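Local coordinates for SusD superfamily protein (Parabacteroides distasonis, PDB 3OTN) that probably binds glycans or other nutrients at the outer membrane as a member of the SusD family, at residues S18-T23 against T182-M187; I45-Y50 against K65-L70; F268-S273 against M329-Y334; V363-A368 against N387-R392. All coordinates share one frame; numbering follows the deposited sequence. Where two conformers were deposited one is given.

Interaction 1 (S18-T23 against T182-M187)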
loop_
_atom_site.group_PDB
_atom_site.type_symbol
_atom_site.label_atom_id
_atom_site.label_comp_id
_atom_site.label_asym_id
_atom_site.label_seq_id
_atom_site.Cartn_x
_atom_site.Cartn_y
_atom_site.Cartn_z
ATOM N N SER A 18 14.038 17.161 -21.886
ATOM C CA SER A 18 14.448 15.765 -22.135
ATOM C C SER A 18 14.705 15.023 -20.810
ATOM O O SER A 18 14.187 13.930 -20.607
ATOM C CB SER A 18 15.654 15.718 -23.051
ATOM O OG SER A 18 16.053 14.384 -23.259
ATOM N N ALA A 19 15.460 15.662 -19.919
ATOM C CA ALA A 19 15.725 15.151 -18.565
ATOM C C ALA A 19 14.444 14.979 -17.747
ATOM O O ALA A 19 14.274 13.994 -17.075
ATOM C CB ALA A 19 16.720 16.117 -17.822
ATOM N N LEU A 20 13.525 15.946 -17.816
ATOM C CA LEU A 20 12.244 15.833 -17.107
ATOM C C LEU A 20 11.401 14.642 -17.620
ATOM O O LEU A 20 10.793 13.896 -16.809
ATOM C CB LEU A 20 11.467 17.158 -17.200
ATOM C CG LEU A 20 10.110 17.278 -16.513
ATOM C CD1 LEU A 20 10.169 16.895 -15.033
ATOM C CD2 LEU A 20 9.599 18.722 -16.650
ATOM N N ALA A 21 11.381 14.467 -18.944
ATOM C CA ALA A 21 10.663 13.357 -19.566
ATOM C C ALA A 21 11.245 12.002 -19.122
ATOM O O ALA A 21 10.494 11.086 -18.752
ATOM C CB ALA A 21 10.648 13.498 -21.122
ATOM N N LEU A 22 12.560 11.881 -19.113
ATOM C CA LEU A 22 13.219 10.660 -18.595
ATOM C C LEU A 22 12.824 10.413 -17.143
ATOM O O LEU A 22 12.465 9.294 -16.778
ATOM C CB LEU A 22 14.745 10.785 -18.665
ATOM C CG LEU A 22 15.381 10.679 -20.039
ATOM C CD1 LEU A 22 16.803 11.276 -19.957
ATOM C CD2 LEU A 22 15.363 9.199 -20.537
ATOM N N THR A 23 12.870 11.475 -16.325
ATOM C CA THR A 23 12.512 11.390 -14.894
ATOM C C THR A 23 11.070 10.994 -14.722
ATOM O O THR A 23 10.763 10.068 -13.942
ATOM C CB THR A 23 12.780 12.697 -14.193
ATOM O OG1 THR A 23 14.155 13.034 -14.435
ATOM C CG2 THR A 23 12.491 12.628 -12.670
ATOM N N THR A 182 2.331 18.399 -5.301
ATOM C CA THR A 182 1.856 18.172 -6.651
ATOM C C THR A 182 1.970 16.722 -7.055
ATOM O O THR A 182 1.534 16.375 -8.113
ATOM C CB THR A 182 2.634 19.013 -7.691
ATOM O OG1 THR A 182 3.981 18.551 -7.760
ATOM C CG2 THR A 182 2.594 20.518 -7.326
ATOM N N GLY A 183 2.567 15.876 -6.231
ATOM C CA GLY A 183 2.636 14.458 -6.515
ATOM C C GLY A 183 4.055 13.962 -6.789
ATOM O O GLY A 183 4.245 12.765 -6.902
ATOM N N ARG A 184 5.053 14.846 -6.837
ATOM C CA ARG A 184 6.441 14.387 -7.161
ATOM C C ARG A 184 7.075 13.739 -5.925
ATOM O O ARG A 184 6.622 13.969 -4.800
ATOM C CB ARG A 184 7.282 15.550 -7.655
ATOM C CG ARG A 184 6.650 16.193 -8.903
ATOM C CD ARG A 184 7.629 16.937 -9.697
ATOM N NE ARG A 184 8.603 16.055 -10.349
ATOM C CZ ARG A 184 8.445 15.430 -11.519
ATOM N NH1 ARG A 184 7.321 15.513 -12.242
ATOM N NH2 ARG A 184 9.457 14.716 -11.998
ATOM N N VAL A 185 8.051 12.871 -6.163
ATOM C CA VAL A 185 8.871 12.312 -5.097
ATOM C C VAL A 185 9.546 13.469 -4.304
ATOM O O VAL A 185 9.931 14.479 -4.882
ATOM C CB VAL A 185 9.940 11.355 -5.698
ATOM C CG1 VAL A 185 10.923 10.897 -4.642
ATOM C CG2 VAL A 185 9.218 10.167 -6.380
ATOM N N SER A 186 9.627 13.335 -2.987
ATOM C CA SER A 186 10.219 14.338 -2.099
ATOM C C SER A 186 11.099 13.598 -1.108
ATOM O O SER A 186 11.035 12.380 -1.024
ATOM C CB SER A 186 9.110 15.038 -1.306
ATOM O OG SER A 186 8.378 14.103 -0.506
HETATM N N MSE A 187 11.878 14.327 -0.320
HETATM C CA MSE A 187 12.686 13.667 0.708
HETATM C C MSE A 187 11.793 12.996 1.738
HETATM O O MSE A 187 12.151 11.949 2.283
HETATM C CB MSE A 187 13.633 14.648 1.387
HETATM C CG MSE A 187 14.683 13.953 2.198
HETATM SE SE MSE A 187 15.902 13.140 0.934
HETATM C CE MSE A 187 16.824 14.740 0.353
#

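Interaction 2 (I45-Y50 against K65-L70). With EDO (1,2-ethanediol), chain L.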
loop_
_atom_site.group_PDB
_atom_site.type_symbol
_atom_site.label_atom_id
_atom_site.label_comp_id
_atom_site.label_asym_id
_atom_site.label_seq_id
_atom_site.Cartn_x
_atom_site.Cartn_y
_atom_site.Cartn_z
ATOM N N ILE A 45 -4.882 -3.793 -6.164
ATOM C CA ILE A 45 -4.979 -3.654 -4.705
ATOM C C ILE A 45 -5.559 -4.865 -4.000
ATOM O O ILE A 45 -5.291 -5.074 -2.812
ATOM C CB ILE A 45 -5.764 -2.405 -4.224
ATOM C CG1 ILE A 45 -7.273 -2.500 -4.516
ATOM C CG2 ILE A 45 -5.124 -1.113 -4.772
ATOM C CD1 ILE A 45 -8.055 -1.290 -3.931
ATOM N N LEU A 46 -6.324 -5.678 -4.730
ATOM C CA LEU A 46 -6.958 -6.836 -4.134
ATOM C C LEU A 46 -5.979 -7.911 -3.705
ATOM O O LEU A 46 -6.284 -8.631 -2.742
ATOM C CB LEU A 46 -8.031 -7.436 -5.057
ATOM C CG LEU A 46 -9.210 -6.579 -5.479
ATOM C CD1 LEU A 46 -10.036 -7.292 -6.515
ATOM C CD2 LEU A 46 -10.101 -6.130 -4.284
ATOM N N LEU A 47 -4.834 -8.030 -4.392
ATOM C CA LEU A 47 -3.823 -9.050 -4.062
ATOM C C LEU A 47 -3.384 -8.949 -2.614
ATOM O O LEU A 47 -3.185 -9.971 -1.940
ATOM C CB LEU A 47 -2.565 -8.934 -4.958
ATOM C CG LEU A 47 -1.471 -10.023 -4.772
ATOM C CD1 LEU A 47 -1.989 -11.435 -5.112
ATOM C CD2 LEU A 47 -0.206 -9.727 -5.604
ATOM N N LEU A 48 -3.226 -7.709 -2.156
ATOM C CA LEU A 48 -2.729 -7.412 -0.818
ATOM C C LEU A 48 -3.816 -7.353 0.245
ATOM O O LEU A 48 -3.505 -7.177 1.409
ATOM C CB LEU A 48 -1.928 -6.115 -0.834
ATOM C CG LEU A 48 -0.783 -6.002 -1.859
ATOM C CD1 LEU A 48 -0.148 -4.625 -1.768
ATOM C CD2 LEU A 48 0.261 -7.084 -1.681
ATOM N N GLU A 49 -5.078 -7.498 -0.147
ATOM C CA GLU A 49 -6.187 -7.582 0.806
ATOM C C GLU A 49 -6.815 -8.943 0.914
ATOM O O GLU A 49 -7.448 -9.260 1.937
ATOM C CB GLU A 49 -7.264 -6.555 0.450
ATOM C CG GLU A 49 -6.736 -5.079 0.458
ATOM C CD GLU A 49 -6.200 -4.636 1.813
ATOM O OE1 GLU A 49 -6.708 -5.085 2.874
ATOM O OE2 GLU A 49 -5.263 -3.819 1.834
ATOM N N TYR A 50 -6.685 -9.751 -0.124
ATOM C CA TYR A 50 -7.407 -11.043 -0.133
ATOM C C TYR A 50 -6.861 -12.119 0.765
ATOM O O TYR A 50 -7.602 -13.072 1.058
ATOM C CB TYR A 50 -7.599 -11.554 -1.550
ATOM C CG TYR A 50 -8.735 -10.938 -2.352
ATOM C CD1 TYR A 50 -9.728 -10.139 -1.776
ATOM C CD2 TYR A 50 -8.869 -11.258 -3.701
ATOM C CE1 TYR A 50 -10.797 -9.682 -2.540
ATOM C CE2 TYR A 50 -9.914 -10.779 -4.461
ATOM C CZ TYR A 50 -10.867 -9.982 -3.878
ATOM O OH TYR A 50 -11.914 -9.555 -4.676
ATOM N N LYS A 65 -12.210 -16.483 -4.509
ATOM C CA LYS A 65 -12.289 -17.917 -4.184
ATOM C C LYS A 65 -10.948 -18.630 -4.005
ATOM O O LYS A 65 -10.797 -19.364 -3.039
ATOM C CB LYS A 65 -13.128 -18.707 -5.218
ATOM N N ASP A 66 -10.009 -18.457 -4.944
ATOM C CA ASP A 66 -8.654 -19.065 -4.820
ATOM C C ASP A 66 -8.008 -18.712 -3.444
ATOM O O ASP A 66 -7.405 -19.556 -2.781
ATOM C CB ASP A 66 -7.692 -18.543 -5.896
ATOM C CG ASP A 66 -7.767 -19.280 -7.219
ATOM O OD1 ASP A 66 -8.720 -20.037 -7.474
ATOM O OD2 ASP A 66 -6.848 -19.026 -8.031
ATOM N N PHE A 67 -8.136 -17.450 -3.064
ATOM C CA PHE A 67 -7.535 -16.905 -1.849
ATOM C C PHE A 67 -8.281 -17.445 -0.622
ATOM O O PHE A 67 -7.649 -17.931 0.307
ATOM C CB PHE A 67 -7.515 -15.372 -1.878
ATOM C CG PHE A 67 -6.775 -14.804 -3.074
ATOM C CD1 PHE A 67 -7.425 -14.640 -4.272
ATOM C CD2 PHE A 67 -5.427 -14.506 -3.011
ATOM C CE1 PHE A 67 -6.780 -14.162 -5.399
ATOM C CE2 PHE A 67 -4.751 -14.031 -4.148
ATOM C CZ PHE A 67 -5.451 -13.844 -5.339
ATOM N N GLN A 68 -9.614 -17.394 -0.640
ATOM C CA GLN A 68 -10.417 -18.017 0.451
ATOM C C GLN A 68 -10.160 -19.506 0.665
ATOM O O GLN A 68 -10.172 -19.994 1.799
ATOM C CB GLN A 68 -11.922 -17.824 0.218
ATOM C CG GLN A 68 -12.764 -18.100 1.451
ATOM C CD GLN A 68 -14.212 -17.685 1.262
ATOM O OE1 GLN A 68 -14.827 -18.031 0.264
ATOM N NE2 GLN A 68 -14.757 -16.937 2.225
ATOM N N ASP A 69 -9.958 -20.228 -0.430
ATOM C CA ASP A 69 -9.803 -21.672 -0.369
ATOM C C ASP A 69 -8.374 -22.131 -0.110
ATOM O O ASP A 69 -8.126 -23.340 -0.006
ATOM C CB ASP A 69 -10.318 -22.308 -1.665
ATOM C CG ASP A 69 -11.832 -22.196 -1.813
ATOM O OD1 ASP A 69 -12.520 -21.906 -0.813
ATOM O OD2 ASP A 69 -12.318 -22.405 -2.936
ATOM N N LEU A 70 -7.439 -21.187 -0.008
ATOM C CA LEU A 70 -6.018 -21.524 0.037
ATOM C C LEU A 70 -5.633 -22.414 -1.157
ATOM O O LEU A 70 -5.002 -23.465 -0.997
ATOM C CB LEU A 70 -5.650 -22.139 1.390
ATOM C CG LEU A 70 -4.914 -21.218 2.367
ATOM C CD1 LEU A 70 -5.624 -19.927 2.632
ATOM C CD2 LEU A 70 -4.674 -21.995 3.663
HETATM C C1 EDO L . -1.188 -23.146 -2.491
HETATM O O1 EDO L . -2.258 -22.214 -2.600
HETATM C C2 EDO L . -1.771 -24.534 -2.360
HETATM O O2 EDO L . -2.365 -24.595 -1.070
#

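Interaction 3 (F268-S273 against M329-Y334)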
loop_
_atom_site.group_PDB
_atom_site.type_symbol
_atom_site.label_atom_id
_atom_site.label_comp_id
_atom_site.label_asym_id
_atom_site.label_seq_id
_atom_site.Cartn_x
_atom_site.Cartn_y
_atom_site.Cartn_z
ATOM N N PHE A 268 -15.386 -1.000 -3.624
ATOM C CA PHE A 268 -15.914 -1.049 -2.258
ATOM C C PHE A 268 -17.427 -0.943 -2.156
ATOM O O PHE A 268 -17.997 -1.221 -1.097
ATOM C CB PHE A 268 -15.297 0.077 -1.431
ATOM C CG PHE A 268 -13.795 0.097 -1.473
ATOM C CD1 PHE A 268 -13.050 -0.703 -0.635
ATOM C CD2 PHE A 268 -13.129 0.905 -2.379
ATOM C CE1 PHE A 268 -11.655 -0.698 -0.683
ATOM C CE2 PHE A 268 -11.745 0.913 -2.436
ATOM C CZ PHE A 268 -11.005 0.115 -1.584
ATOM N N LEU A 269 -18.086 -0.586 -3.252
ATOM C CA LEU A 269 -19.503 -0.264 -3.224
ATOM C C LEU A 269 -20.261 -1.574 -3.330
ATOM O O LEU A 269 -19.788 -2.454 -4.024
ATOM C CB LEU A 269 -19.875 0.651 -4.396
ATOM C CG LEU A 269 -19.178 2.014 -4.521
ATOM C CD1 LEU A 269 -19.630 2.804 -5.788
ATOM C CD2 LEU A 269 -19.383 2.796 -3.260
ATOM N N PRO A 270 -21.407 -1.725 -2.630
ATOM C CA PRO A 270 -22.175 -2.993 -2.640
ATOM C C PRO A 270 -22.592 -3.422 -4.022
ATOM O O PRO A 270 -23.151 -2.617 -4.764
ATOM C CB PRO A 270 -23.423 -2.686 -1.757
ATOM C CG PRO A 270 -23.418 -1.229 -1.539
ATOM C CD PRO A 270 -22.000 -0.756 -1.697
ATOM N N SER A 271 -22.317 -4.676 -4.362
ATOM C CA SER A 271 -22.488 -5.165 -5.729
ATOM C C SER A 271 -23.901 -5.004 -6.264
ATOM O O SER A 271 -24.871 -5.318 -5.566
ATOM C CB SER A 271 -22.119 -6.646 -5.857
ATOM O OG SER A 271 -22.011 -6.997 -7.242
ATOM N N ARG A 272 -23.994 -4.519 -7.504
ATOM C CA ARG A 272 -25.259 -4.378 -8.223
ATOM C C ARG A 272 -26.379 -3.784 -7.322
ATOM O O ARG A 272 -27.502 -4.210 -7.382
ATOM C CB ARG A 272 -25.668 -5.738 -8.865
ATOM C CG ARG A 272 -24.680 -6.292 -9.963
ATOM C CD ARG A 272 -25.309 -7.439 -10.804
ATOM N N SER A 273 -26.036 -2.786 -6.502
ATOM C CA SER A 273 -26.953 -2.153 -5.527
ATOM C C SER A 273 -27.713 -0.916 -6.042
ATOM O O SER A 273 -28.765 -0.548 -5.503
ATOM C CB SER A 273 -26.153 -1.714 -4.306
ATOM O OG SER A 273 -25.086 -0.835 -4.686
HETATM N N MSE A 329 -32.070 2.934 1.624
HETATM C CA MSE A 329 -31.752 1.542 1.325
HETATM C C MSE A 329 -30.831 1.020 2.427
HETATM O O MSE A 329 -29.700 1.528 2.628
HETATM C CB MSE A 329 -30.997 1.404 0.009
HETATM C CG MSE A 329 -31.857 1.297 -1.258
HETATM SE SE MSE A 329 -30.660 1.250 -2.809
HETATM C CE MSE A 329 -29.701 -0.326 -2.215
ATOM N N ASP A 330 -31.315 -0.009 3.108
ATOM C CA ASP A 330 -30.521 -0.807 4.001
ATOM C C ASP A 330 -29.635 -1.684 3.111
ATOM O O ASP A 330 -30.139 -2.414 2.272
ATOM C CB ASP A 330 -31.467 -1.656 4.875
ATOM C CG ASP A 330 -30.764 -2.313 6.036
ATOM O OD1 ASP A 330 -29.561 -2.640 5.918
ATOM O OD2 ASP A 330 -31.448 -2.522 7.068
ATOM N N LEU A 331 -28.323 -1.634 3.293
ATOM C CA LEU A 331 -27.412 -2.485 2.500
ATOM C C LEU A 331 -27.248 -3.889 3.090
ATOM O O LEU A 331 -26.590 -4.747 2.487
ATOM C CB LEU A 331 -26.046 -1.816 2.367
ATOM C CG LEU A 331 -26.057 -0.393 1.802
ATOM C CD1 LEU A 331 -24.633 0.199 1.886
ATOM C CD2 LEU A 331 -26.618 -0.388 0.395
ATOM N N ASN A 332 -27.818 -4.107 4.265
ATOM C CA ASN A 332 -27.852 -5.421 4.926
ATOM C C ASN A 332 -26.452 -6.002 5.151
ATOM O O ASN A 332 -26.223 -7.186 4.950
ATOM C CB ASN A 332 -28.724 -6.431 4.138
ATOM C CG ASN A 332 -30.126 -5.934 3.895
ATOM O OD1 ASN A 332 -30.584 -5.901 2.749
ATOM N ND2 ASN A 332 -30.830 -5.539 4.970
ATOM N N GLY A 333 -25.529 -5.163 5.596
ATOM C CA GLY A 333 -24.158 -5.607 5.879
ATOM C C GLY A 333 -23.241 -4.425 6.028
ATOM O O GLY A 333 -23.631 -3.297 5.730
ATOM N N TYR A 334 -22.014 -4.680 6.466
ATOM C CA TYR A 334 -21.000 -3.631 6.490
ATOM C C TYR A 334 -20.293 -3.523 5.138
ATOM O O TYR A 334 -19.946 -4.523 4.513
ATOM C CB TYR A 334 -19.954 -3.899 7.568
ATOM C CG TYR A 334 -20.521 -4.070 8.972
ATOM C CD1 TYR A 334 -21.118 -3.006 9.638
ATOM C CD2 TYR A 334 -20.369 -5.280 9.661
ATOM C CE1 TYR A 334 -21.605 -3.154 10.950
ATOM C CE2 TYR A 334 -20.854 -5.443 10.955
ATOM C CZ TYR A 334 -21.457 -4.378 11.603
ATOM O OH TYR A 334 -21.916 -4.573 12.901
#

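Interaction 4 (V363-A368 against N387-R392). With EDO (1,2-ethanediol), chain S.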
loop_
_atom_site.group_PDB
_atom_site.type_symbol
_atom_site.label_atom_id
_atom_site.label_comp_id
_atom_site.label_asym_id
_atom_site.label_seq_id
_atom_site.Cartn_x
_atom_site.Cartn_y
_atom_site.Cartn_z
ATOM N N VAL A 363 3.629 6.591 8.954
ATOM C CA VAL A 363 4.996 6.928 9.348
ATOM C C VAL A 363 5.096 7.055 10.880
ATOM O O VAL A 363 6.054 6.573 11.455
ATOM C CB VAL A 363 5.527 8.174 8.659
ATOM C CG1 VAL A 363 6.930 8.538 9.216
ATOM C CG2 VAL A 363 5.588 7.959 7.149
ATOM N N LEU A 364 4.131 7.718 11.513
ATOM C CA LEU A 364 4.084 7.817 12.979
ATOM C C LEU A 364 4.054 6.425 13.668
ATOM O O LEU A 364 4.810 6.157 14.620
ATOM C CB LEU A 364 2.864 8.621 13.421
ATOM C CG LEU A 364 2.756 10.100 13.015
ATOM C CD1 LEU A 364 1.622 10.799 13.759
ATOM C CD2 LEU A 364 4.079 10.802 13.261
ATOM N N LEU A 365 3.205 5.536 13.173
ATOM C CA LEU A 365 3.123 4.200 13.761
ATOM C C LEU A 365 4.394 3.388 13.446
ATOM O O LEU A 365 4.811 2.594 14.263
ATOM C CB LEU A 365 1.869 3.485 13.279
ATOM C CG LEU A 365 0.568 4.099 13.816
ATOM C CD1 LEU A 365 -0.621 3.543 13.025
ATOM C CD2 LEU A 365 0.422 3.768 15.304
HETATM N N MSE A 366 5.016 3.591 12.278
HETATM C CA MSE A 366 6.334 2.987 11.994
HETATM C C MSE A 366 7.403 3.492 12.944
HETATM O O MSE A 366 8.234 2.701 13.371
HETATM C CB MSE A 366 6.764 3.206 10.538
HETATM C CG MSE A 366 5.954 2.398 9.549
HETATM SE SE MSE A 366 6.855 2.345 7.819
HETATM C CE MSE A 366 6.736 4.193 7.329
ATOM N N TYR A 367 7.370 4.786 13.297
ATOM C CA TYR A 367 8.277 5.292 14.337
ATOM C C TYR A 367 8.055 4.583 15.675
ATOM O O TYR A 367 9.032 4.083 16.263
ATOM C CB TYR A 367 8.214 6.817 14.563
ATOM C CG TYR A 367 9.158 7.239 15.701
ATOM C CD1 TYR A 367 10.521 7.411 15.483
ATOM C CD2 TYR A 367 8.682 7.405 17.001
ATOM C CE1 TYR A 367 11.388 7.741 16.544
ATOM C CE2 TYR A 367 9.528 7.754 18.047
ATOM C CZ TYR A 367 10.885 7.915 17.803
ATOM O OH TYR A 367 11.712 8.246 18.836
ATOM N N ALA A 368 6.810 4.565 16.171
ATOM C CA ALA A 368 6.484 3.893 17.453
ATOM C C ALA A 368 6.949 2.433 17.452
ATOM O O ALA A 368 7.514 1.964 18.444
ATOM C CB ALA A 368 4.986 3.959 17.781
ATOM N N ASN A 387 -1.480 7.837 21.524
ATOM C CA ASN A 387 -2.600 8.602 22.105
ATOM C C ASN A 387 -3.282 9.598 21.151
ATOM O O ASN A 387 -4.477 9.833 21.269
ATOM C CB ASN A 387 -2.161 9.284 23.397
ATOM C CG ASN A 387 -1.911 8.290 24.523
ATOM O OD1 ASN A 387 -2.464 7.190 24.542
ATOM N ND2 ASN A 387 -1.083 8.680 25.467
ATOM N N GLN A 388 -2.522 10.163 20.212
ATOM C CA GLN A 388 -3.084 11.050 19.184
ATOM C C GLN A 388 -4.002 10.259 18.246
ATOM O O GLN A 388 -5.098 10.698 17.946
ATOM C CB GLN A 388 -1.968 11.763 18.397
ATOM C CG GLN A 388 -1.207 12.839 19.208
ATOM C CD GLN A 388 0.235 13.042 18.719
ATOM O OE1 GLN A 388 0.642 12.475 17.695
ATOM N NE2 GLN A 388 1.017 13.838 19.463
ATOM N N ILE A 389 -3.545 9.077 17.807
ATOM C CA ILE A 389 -4.318 8.209 16.896
ATOM C C ILE A 389 -5.564 7.689 17.581
ATOM O O ILE A 389 -6.646 7.734 17.023
ATOM C CB ILE A 389 -3.412 7.104 16.236
ATOM C CG1 ILE A 389 -2.349 7.810 15.354
ATOM C CG2 ILE A 389 -4.246 6.095 15.428
ATOM C CD1 ILE A 389 -1.142 6.945 15.001
ATOM N N ARG A 390 -5.422 7.274 18.828
ATOM C CA ARG A 390 -6.550 6.867 19.640
ATOM C C ARG A 390 -7.529 8.030 19.884
ATOM O O ARG A 390 -8.732 7.841 19.755
ATOM C CB ARG A 390 -6.066 6.249 20.967
ATOM C CG ARG A 390 -5.456 4.842 20.800
ATOM C CD ARG A 390 -4.873 4.318 22.146
ATOM N NE ARG A 390 -5.922 4.220 23.138
ATOM C CZ ARG A 390 -6.778 3.198 23.281
ATOM N NH1 ARG A 390 -6.711 2.081 22.541
ATOM N NH2 ARG A 390 -7.719 3.287 24.204
ATOM N N GLY A 391 -7.006 9.220 20.192
ATOM C CA GLY A 391 -7.841 10.427 20.426
ATOM C C GLY A 391 -8.693 10.838 19.226
ATOM O O GLY A 391 -9.856 11.173 19.375
ATOM N N ARG A 392 -8.106 10.811 18.031
ATOM C CA ARG A 392 -8.854 11.020 16.810
ATOM C C ARG A 392 -10.002 9.997 16.683
ATOM O O ARG A 392 -11.081 10.347 16.213
ATOM C CB ARG A 392 -7.924 10.935 15.615
ATOM C CG ARG A 392 -8.617 11.121 14.285
ATOM C CD ARG A 392 -7.630 11.276 13.188
ATOM N NE ARG A 392 -6.724 10.148 13.000
ATOM C CZ ARG A 392 -5.633 10.186 12.222
ATOM N NH1 ARG A 392 -5.313 11.290 11.546
ATOM N NH2 ARG A 392 -4.866 9.104 12.085
HETATM C C1 EDO S . 4.088 14.062 16.770
HETATM O O1 EDO S . 3.794 13.986 18.169
HETATM C C2 EDO S . 2.794 13.991 15.970
HETATM O O2 EDO S . 2.935 14.763 14.770
#

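Interaction 1 (S18-T23 against T182-M187)
The carbonyl O of Ala-19 takes two bonds from Thr-23, the residue whose methyl meets Arg-184 across the contact. The backbone N of Thr-23 gives the ordinary helical bond at 3.0 Å to Ala-19 O, and its hydroxyl OG1 adds a second at 2.8 Å to the same oxygen; the two donors arrive from opposite faces of the carbonyl plane. The contact joins helix 15-25 to the loop before helix 187-202 in the helix-rich part of the SusD fold. Folding OG1 back beside its own backbone N (chi1 -55°) turns the other branch, CG2, outward, and a threonine suits the site because one branch serves the helix and the other the neighbour. CG2 lies 3.7 Å from Arg-184 NH2, at the edge of the guanidinium and near its plane. Leu-20 comes in obliquely, its CD1 3.8 Å from that same NH2. Arg-184 needs its length to get there, and its charged end is held by polar partners as well: Glu-117 forms a salt bridge with NH2, and Asn-24 bonds to NH1. With an alanine here instead of Thr-23, Ala-19 O would probably be left to its backbone donor alone and a gap would open beside the guanidinium. Beyond NH2, Leu-20 CD1 stands 4.2 Å from Arg-184 CZ, the guanidinium carbon.

Interaction 2 (I45-Y50 against K65-L70)
Phe-67 packs against Tyr-50 from its first side-chain atom onward. Its CB lies 3.7 Å from the carbonyl O of Tyr-50. The next atom, CG, sits 3.7 Å from Tyr-50 CB, and that methylene stands over one face of the phenyl ring, 28° off the ring normal, as a CH-pi contact. With CG of Phe-67 set beside its own backbone N (chi1 -58°), the ring projects from the helix toward Tyr-50 and Leu-47. Along one rim CD1 meets Tyr-50 CD2 at 3.7 Å, and CE1 follows it past the same carbon. The two rings meet obliquely, their centroids 5.5 Å apart and their planes at 54°.

Helix 64-68 thus sets Phe-67 against the irregular, partly helical turns between strands 42-43 and 55-56, inside the SusD fold; the helix ends in a Schellman motif at Leu-70. On the other rim CE2 of Phe-67 touches Leu-47 CD1 at 3.9 Å. A flat ring suits this place, since it can meet a methylene on its face and a leucine methyl near its far rim, and Trp-82 and Ile-132 pack on Leu-47 from the longer helices. An alanine in place of Phe-67 would probably open a gap beside Leu-47 and leave Tyr-50 CB without its aromatic face. The Tyr-50 hydroxyl reaches past the apolar patch to bond with Ser-284 O, while Leu-46 CB lies over one face of the tyrosine ring, toward the rim. At the helix end, an ethanediol, probably from the crystallisation liquor, donates a hydrogen bond from O2 to Leu-70 O (2.9 Å).

Interaction 3 (F268-S273 against M329-Y334)
Pro-270 and Leu-331 bring the two segments' backbones nearest, their CA atoms 7.4 Å apart, and no hydrogen bond crosses between the loop 268-273 and the short strand 329-331, which soon turns a corner at Asn-332 and Gly-333. The join is made by packing, of side chain on side chain and of a methyl on a carbonyl. The Pro-270 ring meets the fork of Leu-331 obliquely: CG of the proline lies 3.8 Å from Leu-331 CD2 and 3.9 Å from Leu-331 CD1, so both methyls share one ring atom. A rigid, compact proline offers a firm apolar knuckle, and a branched leucine can set its two tips about it. At the other end, selenomethionine Met-329 bends at its last torsion (chi3 58°), which brings its methyl CE to 3.4 Å from the carbonyl O of Ser-273, a van der Waals contact.

Strand 329-331 is an edge strand of a three-stranded antiparallel sheet, paired with the central strand 308-312, and the loop packs beside it. Phe-309 of that central strand touches both Pro-270 and Leu-331, tying loop and sheet into one apolar cluster. Each segment also carries a local bond of its own. Ser-273 OG gives a bond of 2.6 Å to Pro-270 O, closing the turn from Pro-270 to Ser-273; a small hydroxyl residue fits this backbone-facing place. In the other segment, Asp-330 forms an Asx turn: Asn-332 N donates to Asp-330 OD1 at 2.8 Å. The donor meets that oxygen on its anti side, 30° out of the carboxylate plane, beside the corner.

Interaction 4 (V363-A368 against N387-R392)
Leu-365 holds CG beside its backbone N (chi1 -68°) and Ile-389 holds CG1 likewise (chi1 -64°), which sends the two side chains toward each other, tip to tip. The Ile-389 methyl CD1 lands 3.5 Å from Leu-365 CG, with Leu-365 CD2 at 3.6 Å from it and Leu-365 CD1 a little farther, at 4.0 Å. The methyl thus rests against the branch carbon, flanked more closely by CD2 than by CD1, a tight apolar fit. The slim ethyl end of isoleucine can reach the leucine's branch point, and the branch at its CB stiffens the stem.

These residues lie on helices 360-375 and 380-392, joined by a short connection and running roughly opposite ways as a helical hairpin, in keeping with the TPR-like helical architecture of the SusD family. Helix 403-418 borders the seam, with Arg-414 against Leu-365 and Asp-417 against Ile-389. Leu-364 points toward the second helix, its CD1 loosely beside Gln-388 OE1 (4.4 Å), and also packs on Ile-385. At the margin Gln-388, modelled in two conformers, donates in one of them from NE2 to ethanediol O1 at 3.1 Å, a bond to be read with caution; the same ethanediol is also held by Gln-381 and Tyr-360.

Interactions 1 and 2 come first along the chain, the second within the span that the first brackets, yet their centres lie 34 Å apart on opposite sides of the chain's centre. Interaction 3 and then interaction 4 follow, both in the later part of the sequence, with centres 31 Å apart. Interactions 2 and 3 touch directly: Ile-45 CD1 packs 4.0 Å from Phe-268 CZ, so an early and a late part of the sequence pack directly on each other. Interactions 1 and 4 approach to about 9 Å between nearest atoms. Helices carry interaction 4 and one side each of interactions 1 and 2, while interaction 3 borders the small sheet, so the four contacts join helices, loops and sheet of one chain.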